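Local coordinates for pectinesterase 1 (Solanum lycopersicum, PDB 1XG2), which hydrolyses the methyl esters of pectin, releasing methanol, and may prepare plant cell walls for softening during fruit ripening, at residues S120-C125 / R144-T149; R140-D145 / A160-K165; I197-I202 / V231-L236; T293-I298 / Y311-Y316. All coordinates share one frame; numbering follows the deposited sequence.

The four contacts sample the parallel beta-helix of the pectinesterase domain, the C-terminal part of a longer protein, and its cover. Contacts 1, 2 and 3 are buried and join neighbouring coils through parallel strands: contact 2 is a straight run of one sheet, whereas contacts 1 and 3 follow the chain round the corner into a second sheet, each with a bridging serine hydroxyl. Contacts 1 and 2 share R144 and D145; contacts 2 and 3 adjoin through strands 160-164 and 194-198. Contact 4, partly buried and strandless, joins a short helix to the chain's tail through one backbone hydrogen bond, a shared water and small apolar touches. It accepts glutamine amides from contacts 2 and 3.

Contact 1. Residues S120-C125 / R144-T149; sequences SVINRC and RDSYVT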
loop_
_atom_site.group_PDB
_atom_site.type_symbol
_atom_site.label_atom_id
_atom_site.label_comp_id
_atom_site.label_asym_id
_atom_site.label_seq_id
_atom_site.Cartn_x
_atom_site.Cartn_y
_atom_site.Cartn_z
ATOM N N SER A 120 -0.386 -0.015 10.939
ATOM C CA SER A 120 -1.449 -1.007 10.942
ATOM C C SER A 120 -0.886 -2.429 11.032
ATOM O O SER A 120 0.211 -2.716 10.541
ATOM C CB SER A 120 -2.313 -0.845 9.687
ATOM O OG SER A 120 -1.496 -0.836 8.526
ATOM N N VAL A 121 -1.651 -3.309 11.675
ATOM C CA VAL A 121 -1.282 -4.703 11.838
ATOM C C VAL A 121 -2.424 -5.576 11.351
ATOM O O VAL A 121 -3.584 -5.354 11.716
ATOM C CB VAL A 121 -1.020 -5.058 13.321
ATOM C CG1 VAL A 121 -0.655 -6.562 13.455
ATOM C CG2 VAL A 121 0.073 -4.195 13.877
ATOM N N ILE A 122 -2.088 -6.551 10.516
ATOM C CA ILE A 122 -3.025 -7.565 10.058
ATOM C C ILE A 122 -2.481 -8.890 10.620
ATOM O O ILE A 122 -1.448 -9.381 10.184
ATOM C CB ILE A 122 -3.125 -7.535 8.508
ATOM C CG1 ILE A 122 -3.743 -6.211 8.041
ATOM C CG2 ILE A 122 -4.003 -8.656 7.983
ATOM C CD1 ILE A 122 -2.809 -5.020 8.070
ATOM N N ASN A 123 -3.197 -9.456 11.587
ATOM C CA ASN A 123 -2.750 -10.590 12.374
ATOM C C ASN A 123 -3.739 -11.748 12.274
ATOM O O ASN A 123 -4.902 -11.587 12.587
ATOM C CB ASN A 123 -2.652 -10.144 13.831
ATOM C CG ASN A 123 -1.996 -11.185 14.736
ATOM O OD1 ASN A 123 -2.320 -11.308 15.916
ATOM N ND2 ASN A 123 -1.088 -11.966 14.158
ATOM N N ARG A 124 -3.261 -12.904 11.847
ATOM C CA ARG A 124 -4.066 -14.118 11.778
ATOM C C ARG A 124 -5.328 -13.893 10.938
ATOM O O ARG A 124 -6.432 -14.230 11.365
ATOM C CB ARG A 124 -4.442 -14.603 13.180
ATOM C CG ARG A 124 -3.239 -15.001 14.037
ATOM C CD ARG A 124 -3.616 -15.811 15.273
ATOM N NE ARG A 124 -4.571 -15.120 16.132
ATOM C CZ ARG A 124 -4.260 -14.403 17.216
ATOM N NH1 ARG A 124 -3.007 -14.268 17.631
ATOM N NH2 ARG A 124 -5.227 -13.832 17.911
ATOM N N CYS A 125 -5.150 -13.287 9.764
ATOM C CA CYS A 125 -6.248 -13.041 8.836
ATOM C C CYS A 125 -6.087 -13.874 7.591
ATOM O O CYS A 125 -4.984 -14.277 7.268
ATOM C CB CYS A 125 -6.277 -11.566 8.449
ATOM S SG CYS A 125 -6.788 -10.529 9.819
ATOM N N ARG A 144 1.196 -10.503 9.793
ATOM C CA ARG A 144 1.754 -11.566 10.610
ATOM C C ARG A 144 0.794 -12.740 10.683
ATOM O O ARG A 144 -0.407 -12.562 10.897
ATOM C CB ARG A 144 2.033 -11.024 12.007
ATOM C CG ARG A 144 2.568 -12.026 13.010
ATOM C CD ARG A 144 4.004 -12.485 12.766
ATOM N NE ARG A 144 4.324 -13.601 13.655
ATOM C CZ ARG A 144 5.526 -13.874 14.154
ATOM N NH1 ARG A 144 6.594 -13.142 13.844
ATOM N NH2 ARG A 144 5.664 -14.913 14.969
ATOM N N ASP A 145 1.346 -13.948 10.553
ATOM C CA ASP A 145 0.599 -15.187 10.748
ATOM C C ASP A 145 -0.672 -15.262 9.892
ATOM O O ASP A 145 -1.683 -15.805 10.320
ATOM C CB ASP A 145 0.242 -15.355 12.227
ATOM C CG ASP A 145 1.457 -15.634 13.103
ATOM O OD1 ASP A 145 1.311 -15.544 14.339
ATOM O OD2 ASP A 145 2.580 -15.949 12.659
ATOM N N SER A 146 -0.615 -14.704 8.684
ATOM C CA SER A 146 -1.812 -14.556 7.867
ATOM C C SER A 146 -1.700 -15.385 6.590
ATOM O O SER A 146 -0.618 -15.818 6.203
ATOM C CB SER A 146 -2.055 -13.073 7.551
ATOM O OG SER A 146 -2.440 -12.351 8.720
ATOM N N TYR A 147 -2.843 -15.593 5.943
ATOM C CA TYR A 147 -2.930 -16.285 4.680
ATOM C C TYR A 147 -3.409 -15.249 3.665
ATOM O O TYR A 147 -4.404 -14.589 3.897
ATOM C CB TYR A 147 -3.936 -17.421 4.852
ATOM C CG TYR A 147 -4.140 -18.375 3.719
ATOM C CD1 TYR A 147 -3.528 -19.634 3.715
ATOM C CD2 TYR A 147 -5.030 -18.065 2.687
ATOM C CE1 TYR A 147 -3.777 -20.550 2.664
ATOM C CE2 TYR A 147 -5.292 -18.962 1.654
ATOM C CZ TYR A 147 -4.668 -20.199 1.632
ATOM O OH TYR A 147 -4.947 -21.058 0.572
ATOM N N VAL A 148 -2.652 -15.054 2.593
ATOM C CA VAL A 148 -3.059 -14.184 1.500
ATOM C C VAL A 148 -3.031 -15.035 0.246
ATOM O O VAL A 148 -2.002 -15.629 -0.079
ATOM C CB VAL A 148 -2.115 -12.987 1.327
ATOM C CG1 VAL A 148 -2.631 -12.051 0.245
ATOM C CG2 VAL A 148 -1.955 -12.238 2.651
ATOM N N THR A 149 -4.158 -15.096 -0.461
ATOM C CA THR A 149 -4.233 -15.861 -1.691
ATOM C C THR A 149 -4.760 -15.046 -2.872
ATOM O O THR A 149 -5.606 -14.162 -2.730
ATOM C CB THR A 149 -5.038 -17.162 -1.458
ATOM O OG1 THR A 149 -4.951 -18.001 -2.610
ATOM C CG2 THR A 149 -6.540 -16.897 -1.277
HETATM O O HOH W 1 -0.309 -13.977 15.880
#
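I122 makes the first rung through its backbone, its O accepting from R144 N at 2.9 Å almost along the C=O axis. N123 then pairs with R144 in a parallel bridge, the two side chains lying alongside each other on one face of the sheet. With CG anti to the backbone N (chi1 -172°), N123 brings ND2 to 3.4 Å from R144 O, a weak bond, and ND2 also donates to a water that accepts from R124 NH1 and donates to D145 OD1. R124 and D145 both have positive phi, and here two successive coils of the right-handed parallel beta-helix turn together from one sheet into the next. R124 N donates to R144 O at 3.0 Å, while its side chain runs beside D145, CG against CB, and NE forms a salt bridge with D96. C125 N points almost straight at S146 OG, 3.1 Å away (172°), and that hydroxyl donates in turn to R144 O from above the carbonyl plane. An alanine at S146 would remove both bonds and would probably leave the C125 N-H poorly satisfied and the corner looser. Beyond it, C125 O accepts from Y147 N at 2.8 Å, and the ladder resumes in the second sheet.

Contact 2. Residues R140-D145 / A160-K165; sequences RQFYRD and AVVFQK
Q164 NE2 is held by two hydrogen bonds, to V312 O of the C-terminal tail and to Q198 OE1 of the next coil, while OE1 of the same amide takes a weak bond from R144 NH1 at 3.1 Å. Q164 belongs to strand 160-164, which runs beside strand 140-144 in a long sheet of the parallel beta-helix, their directions 8° apart. The backbone ladder is regular; its straightest rung joins Y143 N to V162 O at 2.9 Å. On the inward face Y143 and F163 both set CG anti to the carbonyl carbon, so their rings point the same way and form an offset stack, centroids 4.6 Å apart and planes at 21°. F163 CE2 lies over one face of the Y143 ring, and V161 CG2 meets Y143 CE1 at 3.5 Å. A serine in place of Y143 would strip away this ring and would probably leave F163 and V161 less firmly packed in the interior. The other face is covered by helix 294-297, whose V294 rests on F142 and V162. There the F142 ring presents its edge to the Q164 amide, CZ lying 3.5 Å from OE1 with the planes 83° apart. Beyond the strands K165, whose NZ forms a salt bridge with D317, lays its CG over the centre of the R144 guanidinium, 4.0 Å from CZ.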
loop_
_atom_site.group_PDB
_atom_site.type_symbol
_atom_site.label_atom_id
_atom_site.label_comp_id
_atom_site.label_asym_id
_atom_site.label_seq_id
_atom_site.Cartn_x
_atom_site.Cartn_y
_atom_site.Cartn_z
ATOM N N ARG A 140 2.824 2.550 6.625
ATOM C CA ARG A 140 3.576 1.424 7.182
ATOM C C ARG A 140 2.625 0.352 7.710
ATOM O O ARG A 140 1.740 0.639 8.520
ATOM C CB ARG A 140 4.515 1.873 8.298
ATOM C CG ARG A 140 5.698 2.689 7.812
ATOM C CD ARG A 140 6.439 3.442 8.907
ATOM N NE ARG A 140 5.616 4.468 9.532
ATOM C CZ ARG A 140 6.073 5.482 10.288
ATOM N NH1 ARG A 140 7.366 5.635 10.533
ATOM N NH2 ARG A 140 5.217 6.352 10.784
ATOM N N GLN A 141 2.861 -0.879 7.268
ATOM C CA GLN A 141 1.974 -2.011 7.529
ATOM C C GLN A 141 2.782 -3.261 7.890
ATOM O O GLN A 141 3.871 -3.482 7.372
ATOM C CB GLN A 141 1.083 -2.298 6.312
ATOM C CG GLN A 141 0.425 -1.062 5.709
ATOM C CD GLN A 141 -0.432 -1.332 4.484
ATOM O OE1 GLN A 141 -0.778 -0.393 3.751
ATOM N NE2 GLN A 141 -0.787 -2.575 4.265
ATOM N N PHE A 142 2.216 -4.063 8.778
ATOM C CA PHE A 142 2.792 -5.324 9.207
ATOM C C PHE A 142 1.719 -6.399 9.117
ATOM O O PHE A 142 0.627 -6.254 9.696
ATOM C CB PHE A 142 3.293 -5.196 10.640
ATOM C CG PHE A 142 3.993 -6.419 11.169
ATOM C CD1 PHE A 142 5.142 -6.905 10.572
ATOM C CD2 PHE A 142 3.504 -7.069 12.299
ATOM C CE1 PHE A 142 5.766 -8.040 11.079
ATOM C CE2 PHE A 142 4.147 -8.196 12.818
ATOM C CZ PHE A 142 5.256 -8.678 12.205
ATOM N N TYR A 143 2.055 -7.468 8.403
ATOM C CA TYR A 143 1.223 -8.646 8.248
ATOM C C TYR A 143 1.919 -9.819 8.923
ATOM O O TYR A 143 3.079 -10.091 8.652
ATOM C CB TYR A 143 0.990 -8.967 6.767
ATOM C CG TYR A 143 0.150 -7.916 6.096
ATOM C CD1 TYR A 143 0.693 -6.669 5.760
ATOM C CD2 TYR A 143 -1.180 -8.150 5.791
ATOM C CE1 TYR A 143 -0.074 -5.690 5.147
ATOM C CE2 TYR A 143 -1.964 -7.161 5.182
ATOM C CZ TYR A 143 -1.405 -5.930 4.887
ATOM O OH TYR A 143 -2.169 -4.940 4.302
ATOM N N ARG A 144 1.196 -10.503 9.793
ATOM C CA ARG A 144 1.754 -11.566 10.610
ATOM C C ARG A 144 0.794 -12.740 10.683
ATOM O O ARG A 144 -0.407 -12.562 10.897
ATOM C CB ARG A 144 2.033 -11.024 12.007
ATOM C CG ARG A 144 2.568 -12.026 13.010
ATOM C CD ARG A 144 4.004 -12.485 12.766
ATOM N NE ARG A 144 4.324 -13.601 13.655
ATOM C CZ ARG A 144 5.526 -13.874 14.154
ATOM N NH1 ARG A 144 6.594 -13.142 13.844
ATOM N NH2 ARG A 144 5.664 -14.913 14.969
ATOM N N ASP A 145 1.346 -13.948 10.553
ATOM C CA ASP A 145 0.599 -15.187 10.748
ATOM C C ASP A 145 -0.672 -15.262 9.892
ATOM O O ASP A 145 -1.683 -15.805 10.320
ATOM C CB ASP A 145 0.242 -15.355 12.227
ATOM C CG ASP A 145 1.457 -15.634 13.103
ATOM O OD1 ASP A 145 1.311 -15.544 14.339
ATOM O OD2 ASP A 145 2.580 -15.949 12.659
ATOM N N ALA A 160 5.042 0.883 2.796
ATOM C CA ALA A 160 6.223 0.269 3.376
ATOM C C ALA A 160 5.655 -0.868 4.220
ATOM O O ALA A 160 4.971 -0.626 5.219
ATOM C CB ALA A 160 6.987 1.246 4.220
ATOM N N VAL A 161 5.910 -2.098 3.796
ATOM C CA VAL A 161 5.187 -3.247 4.317
ATOM C C VAL A 161 6.078 -4.475 4.477
ATOM O O VAL A 161 6.848 -4.827 3.581
ATOM C CB VAL A 161 3.937 -3.583 3.429
ATOM C CG1 VAL A 161 4.334 -3.935 2.018
ATOM C CG2 VAL A 161 3.129 -4.716 4.039
ATOM N N VAL A 162 5.964 -5.109 5.641
ATOM C CA VAL A 162 6.586 -6.400 5.909
ATOM C C VAL A 162 5.540 -7.485 6.170
ATOM O O VAL A 162 4.635 -7.312 6.994
ATOM C CB VAL A 162 7.525 -6.300 7.115
ATOM C CG1 VAL A 162 8.141 -7.654 7.442
ATOM C CG2 VAL A 162 8.608 -5.267 6.823
ATOM N N PHE A 163 5.678 -8.587 5.443
ATOM C CA PHE A 163 4.934 -9.824 5.665
ATOM C C PHE A 163 5.859 -10.777 6.394
ATOM O O PHE A 163 6.967 -11.060 5.931
ATOM C CB PHE A 163 4.484 -10.445 4.342
ATOM C CG PHE A 163 3.517 -9.600 3.583
ATOM C CD1 PHE A 163 3.969 -8.572 2.774
ATOM C CD2 PHE A 163 2.145 -9.825 3.677
ATOM C CE1 PHE A 163 3.077 -7.769 2.097
ATOM C CE2 PHE A 163 1.250 -9.028 2.997
ATOM C CZ PHE A 163 1.714 -8.009 2.201
ATOM N N GLN A 164 5.417 -11.259 7.544
ATOM C CA GLN A 164 6.220 -12.148 8.349
ATOM C C GLN A 164 5.416 -13.361 8.765
ATOM O O GLN A 164 4.339 -13.217 9.317
ATOM C CB GLN A 164 6.701 -11.397 9.580
ATOM C CG GLN A 164 8.068 -11.754 10.018
ATOM C CD GLN A 164 8.531 -10.874 11.154
ATOM O OE1 GLN A 164 7.954 -10.919 12.238
ATOM N NE2 GLN A 164 9.551 -10.060 10.908
ATOM N N LYS A 165 5.955 -14.554 8.516
ATOM C CA LYS A 165 5.279 -15.806 8.863
ATOM C C LYS A 165 3.853 -15.886 8.297
ATOM O O LYS A 165 2.922 -16.357 8.951
ATOM C CB LYS A 165 5.296 -16.029 10.381
ATOM C CG LYS A 165 6.687 -15.937 10.991
ATOM C CD LYS A 165 7.231 -17.265 11.443
ATOM C CE LYS A 165 8.678 -17.141 11.977
ATOM N NZ LYS A 165 8.773 -16.852 13.456
#

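Contact 3. Residues I197-I202 / V231-L236; sequences IQFCNI and VMESYL
Two neighbouring coils turn the same corner here, densely packed on the inward face and more open where the partly exposed F199, E233, N201 and Y235 lie. On the packed side I197 and V231 lie alongside each other, and I202 reaches tip to tip with V231, its CD1 3.9 Å from V231 CG1; the same methyl also meets L236 CD1. Buried too are Q198 and M232 on the other face of the sheet: M232 places CG in the crowded position between N and carbonyl carbon (chi1 59°), and its chain crosses Q198 obliquely, CE 3.9 Å from Q198 NE2, which donates to G314 O. The corner itself is held by S234. Its OG accepts from C200 N at 3.1 Å and donates to M232 O at 2.9 Å from above the carbonyl plane, so that M232 O is gripped twice, the second donor being F199 N at 3.3 Å. F199 and E233, both with positive phi, make the turn. Parallel rungs flank it: M232 N to I197 O at 2.8 Å before, and I202 N to Y235 O after. On the more open side the F199 ring lies beside E233, pointing the same way, CE2 to CB 3.5 Å, but E233 bends at chi2 (-80°) and its carboxylate leads off. N201 OD1 approaches Y235 CB at 3.5 Å. Strand 194-198 lies between strands 160-164 and 228-232, strand 201-204 between 167-170 and 235-236, and I197 and I202 face strand 179-184 across the interior.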
loop_
_atom_site.group_PDB
_atom_site.type_symbol
_atom_site.label_atom_id
_atom_site.label_comp_id
_atom_site.label_asym_id
_atom_site.label_seq_id
_atom_site.Cartn_x
_atom_site.Cartn_y
_atom_site.Cartn_z
ATOM N N ILE A 197 9.077 -9.579 2.204
ATOM C CA ILE A 197 8.450 -10.839 2.554
ATOM C C ILE A 197 9.519 -11.669 3.268
ATOM O O ILE A 197 10.552 -11.976 2.679
ATOM C CB ILE A 197 7.955 -11.539 1.272
ATOM C CG1 ILE A 197 6.766 -10.777 0.683
ATOM C CG2 ILE A 197 7.568 -13.021 1.519
ATOM C CD1 ILE A 197 6.533 -11.095 -0.790
ATOM N N GLN A 198 9.255 -12.024 4.515
ATOM C CA GLN A 198 10.255 -12.616 5.408
ATOM C C GLN A 198 9.679 -13.763 6.216
ATOM O O GLN A 198 8.637 -13.614 6.831
ATOM C CB GLN A 198 10.749 -11.535 6.377
ATOM C CG GLN A 198 11.998 -11.896 7.141
ATOM C CD GLN A 198 12.379 -10.835 8.174
ATOM O OE1 GLN A 198 11.514 -10.105 8.675
ATOM N NE2 GLN A 198 13.670 -10.770 8.506
ATOM N N PHE A 199 10.374 -14.899 6.244
ATOM C CA PHE A 199 9.912 -16.089 6.976
ATOM C C PHE A 199 8.512 -16.525 6.542
ATOM O O PHE A 199 7.726 -17.006 7.352
ATOM C CB PHE A 199 9.900 -15.871 8.491
ATOM C CG PHE A 199 11.093 -15.144 9.022
ATOM C CD1 PHE A 199 10.927 -14.108 9.926
ATOM C CD2 PHE A 199 12.378 -15.507 8.656
ATOM C CE1 PHE A 199 12.023 -13.425 10.431
ATOM C CE2 PHE A 199 13.481 -14.824 9.160
ATOM C CZ PHE A 199 13.299 -13.789 10.055
ATOM N N CYS A 200 8.229 -16.381 5.256
ATOM C CA CYS A 200 6.938 -16.723 4.704
ATOM C C CYS A 200 7.014 -18.049 3.954
ATOM O O CYS A 200 8.095 -18.577 3.677
ATOM C CB CYS A 200 6.469 -15.608 3.764
ATOM S SG CYS A 200 5.909 -14.122 4.652
ATOM N N ASN A 201 5.835 -18.567 3.644
ATOM C CA ASN A 201 5.661 -19.750 2.831
ATOM C C ASN A 201 5.028 -19.305 1.536
ATOM O O ASN A 201 3.891 -18.877 1.560
ATOM C CB ASN A 201 4.676 -20.654 3.566
ATOM C CG ASN A 201 5.086 -22.094 3.584
ATOM O OD1 ASN A 201 6.266 -22.412 3.682
ATOM N ND2 ASN A 201 4.085 -22.993 3.555
ATOM N N ILE A 202 5.739 -19.382 0.412
ATOM C CA ILE A 202 5.150 -19.034 -0.884
ATOM C C ILE A 202 4.915 -20.325 -1.631
ATOM O O ILE A 202 5.860 -20.985 -2.074
ATOM C CB ILE A 202 6.040 -18.079 -1.691
ATOM C CG1 ILE A 202 6.486 -16.912 -0.806
ATOM C CG2 ILE A 202 5.281 -17.584 -2.906
ATOM C CD1 ILE A 202 7.346 -15.876 -1.505
ATOM N N VAL A 231 12.391 -10.736 -1.082
ATOM C CA VAL A 231 11.866 -11.962 -0.520
ATOM C C VAL A 231 13.041 -12.628 0.192
ATOM O O VAL A 231 14.029 -12.953 -0.451
ATOM C CB VAL A 231 11.333 -12.895 -1.609
ATOM C CG1 VAL A 231 10.888 -14.222 -0.988
ATOM C CG2 VAL A 231 10.188 -12.230 -2.385
ATOM N N MET A 232 12.948 -12.797 1.506
ATOM C CA MET A 232 14.074 -13.346 2.268
ATOM C C MET A 232 13.706 -14.337 3.356
ATOM O O MET A 232 12.619 -14.296 3.920
ATOM C CB MET A 232 14.940 -12.213 2.827
ATOM C CG MET A 232 14.285 -11.246 3.735
ATOM S SD MET A 232 15.334 -9.743 3.963
ATOM C CE MET A 232 14.357 -8.954 5.181
ATOM N N GLU A 233 14.635 -15.253 3.633
ATOM C CA GLU A 233 14.453 -16.292 4.624
ATOM C C GLU A 233 13.093 -16.966 4.518
ATOM O O GLU A 233 12.456 -17.271 5.524
ATOM C CB GLU A 233 14.682 -15.735 6.034
ATOM C CG GLU A 233 16.123 -15.317 6.294
ATOM C CD GLU A 233 17.065 -16.487 6.635
ATOM O OE1 GLU A 233 16.615 -17.661 6.773
ATOM O OE2 GLU A 233 18.285 -16.223 6.762
ATOM N N SER A 234 12.665 -17.207 3.286
ATOM C CA SER A 234 11.350 -17.767 3.017
ATOM C C SER A 234 11.452 -19.076 2.243
ATOM O O SER A 234 12.459 -19.358 1.578
ATOM C CB SER A 234 10.497 -16.776 2.215
ATOM O OG SER A 234 10.214 -15.604 2.959
ATOM N N TYR A 235 10.397 -19.872 2.361
ATOM C CA TYR A 235 10.250 -21.093 1.596
ATOM C C TYR A 235 9.539 -20.761 0.307
ATOM O O TYR A 235 8.464 -20.162 0.320
ATOM C CB TYR A 235 9.463 -22.134 2.381
ATOM C CG TYR A 235 9.145 -23.386 1.586
ATOM C CD1 TYR A 235 9.977 -24.508 1.659
ATOM C CD2 TYR A 235 8.011 -23.460 0.769
ATOM C CE1 TYR A 235 9.696 -25.662 0.927
ATOM C CE2 TYR A 235 7.725 -24.616 0.031
ATOM C CZ TYR A 235 8.569 -25.712 0.131
ATOM O OH TYR A 235 8.300 -26.853 -0.585
ATOM N N LEU A 236 10.148 -21.153 -0.805
ATOM C CA LEU A 236 9.582 -20.974 -2.138
ATOM C C LEU A 236 9.280 -22.342 -2.744
ATOM O O LEU A 236 10.198 -23.153 -2.942
ATOM C CB LEU A 236 10.581 -20.233 -3.026
ATOM C CG LEU A 236 10.597 -18.702 -2.913
ATOM C CD1 LEU A 236 10.764 -18.265 -1.495
ATOM C CD2 LEU A 236 11.690 -18.084 -3.788
#

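Contact 4. Residues T293-I298 / Y311-Y316; sequences TVAKLI and YVDGLY
T293 puts OG1 in the crowded position between its backbone N and carbonyl carbon (chi1 57°), which leaves CG2 beside the N and aimed at the tail. D313 has CG anti to its backbone N (chi1 -153°), so its carboxylate swings back and OD2 comes within 3.3 Å of A295 CB. V294 likewise sets CG1 anti to the N. From these settings the start of the one-turn helix 294-297 meets residues 311-315. The T293 side chain crosses that of L315 obliquely, CG2 touching CD2 at 3.7 Å. V294 divides its branches, CG1 going to Y311 CD2 at 4.1 Å and CG2 to V312 O at 3.5 Å. The polar core is the helix start. A295 N donates to D313 O at 3.2 Å (154°), in the carbonyl plane; V294 N donates to a water 2.9 Å away, which also lies within bonding distance of G314 O. K296 N makes a weak capping bond to T293 OG1, a hydroxyl that also bonds M290 O. The D313 carboxylate, close to this N-terminus, would probably be favoured by the helix end. Inward, V294 packs on F142, V162 and Q164. This is an N-capped helix pinned by a chain tail, together covering the outer face of a parallel beta-helix sheet.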
loop_
_atom_site.group_PDB
_atom_site.type_symbol
_atom_site.label_atom_id
_atom_site.label_comp_id
_atom_site.label_asym_id
_atom_site.label_seq_id
_atom_site.Cartn_x
_atom_site.Cartn_y
_atom_site.Cartn_z
ATOM N N THR A 293 14.073 -5.129 6.906
ATOM C CA THR A 293 13.586 -5.689 8.165
ATOM C C THR A 293 12.530 -4.787 8.765
ATOM O O THR A 293 12.345 -3.640 8.356
ATOM C CB THR A 293 14.727 -5.871 9.190
ATOM O OG1 THR A 293 15.379 -4.617 9.421
ATOM C CG2 THR A 293 15.807 -6.783 8.662
ATOM N N VAL A 294 11.820 -5.319 9.737
ATOM C CA VAL A 294 10.790 -4.568 10.450
ATOM C C VAL A 294 11.389 -3.292 11.046
ATOM O O VAL A 294 10.795 -2.218 10.969
ATOM C CB VAL A 294 10.178 -5.422 11.544
ATOM C CG1 VAL A 294 9.444 -4.582 12.584
ATOM C CG2 VAL A 294 9.264 -6.463 10.947
ATOM N N ALA A 295 12.572 -3.435 11.634
ATOM C CA ALA A 295 13.261 -2.315 12.261
ATOM C C ALA A 295 13.524 -1.169 11.275
ATOM O O ALA A 295 13.298 -0.010 11.597
ATOM C CB ALA A 295 14.563 -2.794 12.875
ATOM N N LYS A 296 13.979 -1.488 10.071
ATOM C CA LYS A 296 14.427 -0.447 9.150
ATOM C C LYS A 296 13.347 0.022 8.176
ATOM O O LYS A 296 13.284 1.204 7.856
ATOM C CB LYS A 296 15.649 -0.922 8.361
ATOM C CG LYS A 296 16.841 -1.296 9.225
ATOM C CD LYS A 296 17.387 -0.112 10.006
ATOM C CE LYS A 296 18.468 -0.563 10.996
ATOM N NZ LYS A 296 18.914 0.558 11.874
ATOM N N LEU A 297 12.522 -0.891 7.673
ATOM C CA LEU A 297 11.570 -0.536 6.617
ATOM C C LEU A 297 10.301 0.117 7.164
ATOM O O LEU A 297 9.769 1.039 6.558
ATOM C CB LEU A 297 11.220 -1.755 5.763
ATOM C CG LEU A 297 10.276 -1.505 4.573
ATOM C CD1 LEU A 297 10.909 -0.588 3.538
ATOM C CD2 LEU A 297 9.892 -2.822 3.936
ATOM N N ILE A 298 9.831 -0.356 8.316
ATOM C CA ILE A 298 8.616 0.161 8.936
ATOM C C ILE A 298 8.815 0.705 10.363
ATOM O O ILE A 298 7.845 0.960 11.058
ATOM C CB ILE A 298 7.494 -0.922 8.902
ATOM C CG1 ILE A 298 7.863 -2.183 9.699
ATOM C CG2 ILE A 298 7.173 -1.288 7.442
ATOM C CD1 ILE A 298 6.709 -3.188 9.816
ATOM N N TYR A 311 6.513 -10.209 16.638
ATOM C CA TYR A 311 7.336 -9.827 15.493
ATOM C C TYR A 311 8.796 -10.105 15.751
ATOM O O TYR A 311 9.255 -10.082 16.898
ATOM C CB TYR A 311 7.147 -8.337 15.115
ATOM C CG TYR A 311 7.605 -7.349 16.173
ATOM C CD1 TYR A 311 6.830 -7.082 17.299
ATOM C CD2 TYR A 311 8.820 -6.687 16.051
ATOM C CE1 TYR A 311 7.247 -6.170 18.271
ATOM C CE2 TYR A 311 9.245 -5.789 17.016
ATOM C CZ TYR A 311 8.468 -5.532 18.118
ATOM O OH TYR A 311 8.914 -4.627 19.067
ATOM N N VAL A 312 9.509 -10.392 14.670
ATOM C CA VAL A 312 10.951 -10.438 14.650
ATOM C C VAL A 312 11.425 -9.103 14.106
ATOM O O VAL A 312 11.030 -8.683 13.018
ATOM C CB VAL A 312 11.457 -11.596 13.770
ATOM C CG1 VAL A 312 12.965 -11.511 13.534
ATOM C CG2 VAL A 312 11.064 -12.935 14.399
ATOM N N ASP A 313 12.307 -8.458 14.863
ATOM C CA ASP A 313 12.806 -7.127 14.548
ATOM C C ASP A 313 13.869 -7.079 13.439
ATOM O O ASP A 313 13.926 -6.119 12.653
ATOM C CB ASP A 313 13.397 -6.520 15.822
ATOM C CG ASP A 313 13.353 -5.030 15.809
ATOM O OD1 ASP A 313 12.242 -4.465 15.770
ATOM O OD2 ASP A 313 14.380 -4.327 15.824
ATOM N N GLY A 314 14.722 -8.098 13.409
ATOM C CA GLY A 314 15.875 -8.147 12.531
ATOM C C GLY A 314 15.786 -9.222 11.460
ATOM O O GLY A 314 14.690 -9.579 11.031
ATOM N N LEU A 315 16.950 -9.731 11.046
ATOM C CA LEU A 315 17.076 -10.611 9.879
ATOM C C LEU A 315 16.732 -12.080 10.081
ATOM O O LEU A 315 16.283 -12.732 9.139
ATOM C CB LEU A 315 18.506 -10.568 9.342
ATOM C CG LEU A 315 18.924 -9.372 8.505
ATOM C CD1 LEU A 315 20.412 -9.498 8.192
ATOM C CD2 LEU A 315 18.120 -9.288 7.218
ATOM N N TYR A 316 16.979 -12.608 11.281
ATOM C CA TYR A 316 16.936 -14.056 11.507
ATOM C C TYR A 316 15.897 -14.514 12.511
ATOM O O TYR A 316 15.671 -13.886 13.549
ATOM C CB TYR A 316 18.299 -14.582 11.943
ATOM C CG TYR A 316 19.420 -14.123 11.056
ATOM C CD1 TYR A 316 20.446 -13.327 11.559
ATOM C CD2 TYR A 316 19.447 -14.459 9.702
ATOM C CE1 TYR A 316 21.467 -12.909 10.756
ATOM C CE2 TYR A 316 20.469 -14.044 8.892
ATOM C CZ TYR A 316 21.479 -13.268 9.419
ATOM O OH TYR A 316 22.492 -12.842 8.612
HETATM O O HOH W 2 12.462 -8.107 10.324
#